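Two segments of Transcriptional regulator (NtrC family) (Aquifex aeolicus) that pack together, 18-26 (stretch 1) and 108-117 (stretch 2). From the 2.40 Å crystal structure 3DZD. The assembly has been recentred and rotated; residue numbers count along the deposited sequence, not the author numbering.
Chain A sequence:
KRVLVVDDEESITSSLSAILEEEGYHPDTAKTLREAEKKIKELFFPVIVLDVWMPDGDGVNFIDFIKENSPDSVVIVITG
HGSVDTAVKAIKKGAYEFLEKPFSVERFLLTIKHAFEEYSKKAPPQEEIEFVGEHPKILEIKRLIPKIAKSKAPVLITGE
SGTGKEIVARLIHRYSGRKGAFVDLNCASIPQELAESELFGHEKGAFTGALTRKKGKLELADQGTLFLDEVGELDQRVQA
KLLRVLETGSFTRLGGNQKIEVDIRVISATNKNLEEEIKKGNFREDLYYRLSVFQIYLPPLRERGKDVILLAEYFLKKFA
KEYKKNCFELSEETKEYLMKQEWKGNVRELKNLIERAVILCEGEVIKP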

# COMPACT_ATOMS: atom_id res chain seq x y z
N ALA A 18 32.42 -7.45 14.20
CA ALA A 18 32.95 -8.55 13.40
C ALA A 18 31.80 -9.33 12.79
O ALA A 18 31.86 -9.76 11.64
CB ALA A 18 33.82 -9.47 14.26
N ILE A 19 30.74 -9.49 13.57
CA ILE A 19 29.57 -10.25 13.15
C ILE A 19 28.78 -9.51 12.09
O ILE A 19 28.47 -10.06 11.04
CB ILE A 19 28.67 -10.60 14.35
CG1 ILE A 19 29.40 -11.58 15.27
CG2 ILE A 19 27.36 -11.18 13.88
CD1 ILE A 19 28.94 -11.53 16.71
N LEU A 20 28.46 -8.25 12.37
CA LEU A 20 27.68 -7.43 11.46
C LEU A 20 28.39 -7.31 10.12
O LEU A 20 27.79 -7.54 9.07
CB LEU A 20 27.45 -6.03 12.04
CG LEU A 20 26.53 -5.99 13.26
CD1 LEU A 20 26.55 -4.62 13.92
CD2 LEU A 20 25.11 -6.37 12.87
N GLU A 21 29.67 -6.95 10.16
CA GLU A 21 30.46 -6.80 8.95
C GLU A 21 30.51 -8.11 8.17
O GLU A 21 30.43 -8.11 6.95
CB GLU A 21 31.88 -6.35 9.31
CG GLU A 21 32.73 -5.95 8.11
CD GLU A 21 34.11 -5.48 8.52
OE1 GLU A 21 34.32 -5.25 9.74
OE2 GLU A 21 34.99 -5.35 7.64
N GLU A 22 30.62 -9.22 8.90
CA GLU A 22 30.65 -10.56 8.31
C GLU A 22 29.35 -10.92 7.60
O GLU A 22 29.33 -11.81 6.75
CB GLU A 22 30.97 -11.60 9.40
CG GLU A 22 30.88 -13.06 8.95
CD GLU A 22 29.53 -13.70 9.26
OE1 GLU A 22 28.86 -13.25 10.21
OE2 GLU A 22 29.16 -14.67 8.57
N GLU A 23 28.27 -10.22 7.93
CA GLU A 23 26.96 -10.54 7.38
C GLU A 23 26.46 -9.52 6.38
O GLU A 23 25.30 -9.57 5.96
CB GLU A 23 25.94 -10.72 8.50
CG GLU A 23 26.14 -12.01 9.29
CD GLU A 23 25.80 -13.24 8.48
OE1 GLU A 23 24.92 -13.14 7.60
OE2 GLU A 23 26.40 -14.31 8.73
N GLY A 24 27.32 -8.59 6.00
CA GLY A 24 26.97 -7.61 4.99
C GLY A 24 26.57 -6.26 5.55
O GLY A 24 26.34 -5.32 4.79
N TYR A 25 26.48 -6.15 6.87
CA TYR A 25 26.13 -4.86 7.47
C TYR A 25 27.37 -4.03 7.66
O TYR A 25 28.46 -4.56 7.87
CB TYR A 25 25.40 -5.03 8.80
CG TYR A 25 24.21 -5.95 8.75
CD1 TYR A 25 22.97 -5.49 8.32
CD2 TYR A 25 24.32 -7.28 9.14
CE1 TYR A 25 21.87 -6.34 8.27
CE2 TYR A 25 23.24 -8.14 9.10
CZ TYR A 25 22.02 -7.67 8.66
OH TYR A 25 20.95 -8.53 8.63
N HIS A 26 27.21 -2.72 7.60
CA HIS A 26 28.32 -1.81 7.83
C HIS A 26 28.18 -1.17 9.22
O HIS A 26 27.48 -0.17 9.39
CB HIS A 26 28.40 -0.78 6.69
CG HIS A 26 28.78 -1.37 5.36
ND1 HIS A 26 27.96 -2.25 4.68
CD2 HIS A 26 29.88 -1.22 4.59
CE1 HIS A 26 28.54 -2.61 3.55
NE2 HIS A 26 29.71 -2.00 3.47
N PHE A 108 21.60 -13.06 17.94
CA PHE A 108 21.91 -11.68 17.56
C PHE A 108 21.49 -11.37 16.12
O PHE A 108 20.72 -10.45 15.88
CB PHE A 108 23.40 -11.40 17.73
CG PHE A 108 23.81 -10.05 17.22
CD1 PHE A 108 23.36 -8.89 17.83
CD2 PHE A 108 24.66 -9.94 16.12
CE1 PHE A 108 23.73 -7.64 17.36
CE2 PHE A 108 25.04 -8.69 15.64
CZ PHE A 108 24.57 -7.54 16.26
N LEU A 109 22.00 -12.15 15.18
CA LEU A 109 21.74 -11.92 13.76
C LEU A 109 20.26 -11.98 13.41
O LEU A 109 19.78 -11.21 12.58
CB LEU A 109 22.52 -12.92 12.90
CG LEU A 109 24.01 -12.63 12.85
CD1 LEU A 109 24.74 -13.66 11.99
CD2 LEU A 109 24.23 -11.23 12.32
N LEU A 110 19.53 -12.90 14.05
CA LEU A 110 18.10 -13.02 13.82
C LEU A 110 17.36 -11.76 14.28
O LEU A 110 16.45 -11.27 13.59
CB LEU A 110 17.52 -14.25 14.51
CG LEU A 110 16.00 -14.37 14.33
CD1 LEU A 110 15.65 -14.44 12.85
CD2 LEU A 110 15.43 -15.56 15.09
N THR A 111 17.76 -11.24 15.43
CA THR A 111 17.16 -10.01 15.95
C THR A 111 17.46 -8.81 15.06
O THR A 111 16.59 -7.97 14.83
CB THR A 111 17.63 -9.73 17.38
OG1 THR A 111 17.29 -10.83 18.22
CG2 THR A 111 16.98 -8.48 17.93
N ILE A 112 18.69 -8.72 14.56
CA ILE A 112 19.07 -7.67 13.63
C ILE A 112 18.20 -7.73 12.37
O ILE A 112 17.68 -6.71 11.91
CB ILE A 112 20.54 -7.79 13.21
CG1 ILE A 112 21.45 -7.52 14.41
CG2 ILE A 112 20.86 -6.83 12.05
CD1 ILE A 112 21.56 -6.05 14.77
N LYS A 113 18.06 -8.92 11.83
CA LYS A 113 17.25 -9.12 10.63
C LYS A 113 15.86 -8.54 10.83
O LYS A 113 15.36 -7.79 9.97
CB LYS A 113 17.15 -10.60 10.29
CG LYS A 113 16.45 -10.85 8.98
CD LYS A 113 16.03 -12.30 8.83
CE LYS A 113 15.12 -12.47 7.63
NZ LYS A 113 14.08 -13.52 7.82
N HIS A 114 15.24 -8.89 11.95
CA HIS A 114 13.90 -8.38 12.26
C HIS A 114 13.89 -6.87 12.52
O HIS A 114 12.94 -6.19 12.16
CB HIS A 114 13.25 -9.13 13.42
CG HIS A 114 13.05 -10.59 13.15
ND1 HIS A 114 13.10 -11.54 14.13
CD2 HIS A 114 12.85 -11.26 11.98
CE1 HIS A 114 12.90 -12.74 13.60
NE2 HIS A 114 12.75 -12.59 12.29
N ALA A 115 14.95 -6.36 13.14
CA ALA A 115 15.07 -4.91 13.30
C ALA A 115 15.02 -4.19 11.94
O ALA A 115 14.36 -3.17 11.80
CB ALA A 115 16.33 -4.54 14.06
N PHE A 116 15.72 -4.72 10.95
CA PHE A 116 15.71 -4.08 9.64
C PHE A 116 14.36 -4.21 8.94
O PHE A 116 13.93 -3.28 8.27
CB PHE A 116 16.85 -4.58 8.74
CG PHE A 116 18.15 -3.83 8.93
CD1 PHE A 116 18.31 -2.55 8.42
CD2 PHE A 116 19.21 -4.41 9.63
CE1 PHE A 116 19.50 -1.86 8.61
CE2 PHE A 116 20.41 -3.72 9.81
CZ PHE A 116 20.56 -2.45 9.31
N GLU A 117 13.68 -5.33 9.10
CA GLU A 117 12.38 -5.43 8.46
C GLU A 117 11.34 -4.60 9.20
O GLU A 117 10.32 -4.23 8.64
CB GLU A 117 11.94 -6.88 8.23
CG GLU A 117 11.81 -7.74 9.46
CD GLU A 117 11.55 -9.20 9.11
OE1 GLU A 117 12.48 -9.89 8.64
OE2 GLU A 117 10.40 -9.66 9.31
O HOH W 1 21.01 -10.67 10.25

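No direct hydrogen bond joins these two stretches; the polar link between them runs through one water. Water 1 lies 2.7 Å from Tyr 25 OH and 2.7 Å from Leu 109 O, and it donates a hydrogen to that carbonyl. The carbonyl also accepts the helical hydrogen bond from Lys 113 N (Lys 113 N to Leu 109 O, 3.0 Å), so the water uses an acceptor already engaged in the helix. A tyrosine suits this place because its ring can lie among apolar side chains while its hydroxyl reaches out to water.

Tyr 25 has more of its surface covered by the partner stretch than any other residue here. Ile 112 CG2 sits over one face, 4.0 Å from the ring centroid and 25° off the normal, a CH-pi contact in which a methyl meets the pi cloud; its closest ring atom is Tyr 25 CZ, 3.7 Å from Ile 112 CG2. Phe 116, one helical turn further on, adds a second aromatic ring. The two planes are inclined by just 11°, yet the centroids are 5.3 Å apart and the rings are slid so far that they barely overlap. The closest approach is Tyr 25 CE1 to Phe 116 CE2, 3.4 Å.

The backbone helps to place this tyrosine. After the helix comes a turn in which Leu 20 O accepts from both Glu 23 N (3.0 Å) and Tyr 25 N (2.9 Å). Gly 24 occupies the turn with phi near 100°, where a CB would be jammed against the carbonyl oxygen of Glu 23; glycine avoids that strain.

Nearer the start of the contact, the helices approach to 11.2 Å between axes at an angle of 58°, a spacing wide enough for branched and aromatic side chains to fill. Ile 19 CG2 touches both Leu 109 CD2 (3.5 Å) and the edge of the Phe 108 ring at CD2 (3.7 Å), so one branch methyl packs against two neighbours. The CA-to-CB bond of Leu 20 points sideways, but the side chain, in the m, t rotamer, brings its end nearer: Leu 20 CD2 lies 3.6 Å from Phe 108 CE2 and 4.0 Å from Ile 112 CD1. Phe 108 thus offers a broad apolar ring to both residues. Leu 109 points toward stretch 1, its forked end meeting Ile 19 and Glu 23.

At the exposed margin, the side chain of Glu 23 lies along Leu 109, with Glu 23 CG 3.5 Å and Glu 23 CD 3.7 Å from Leu 109 CD1; the exposed position leaves the carboxylate access to solvent.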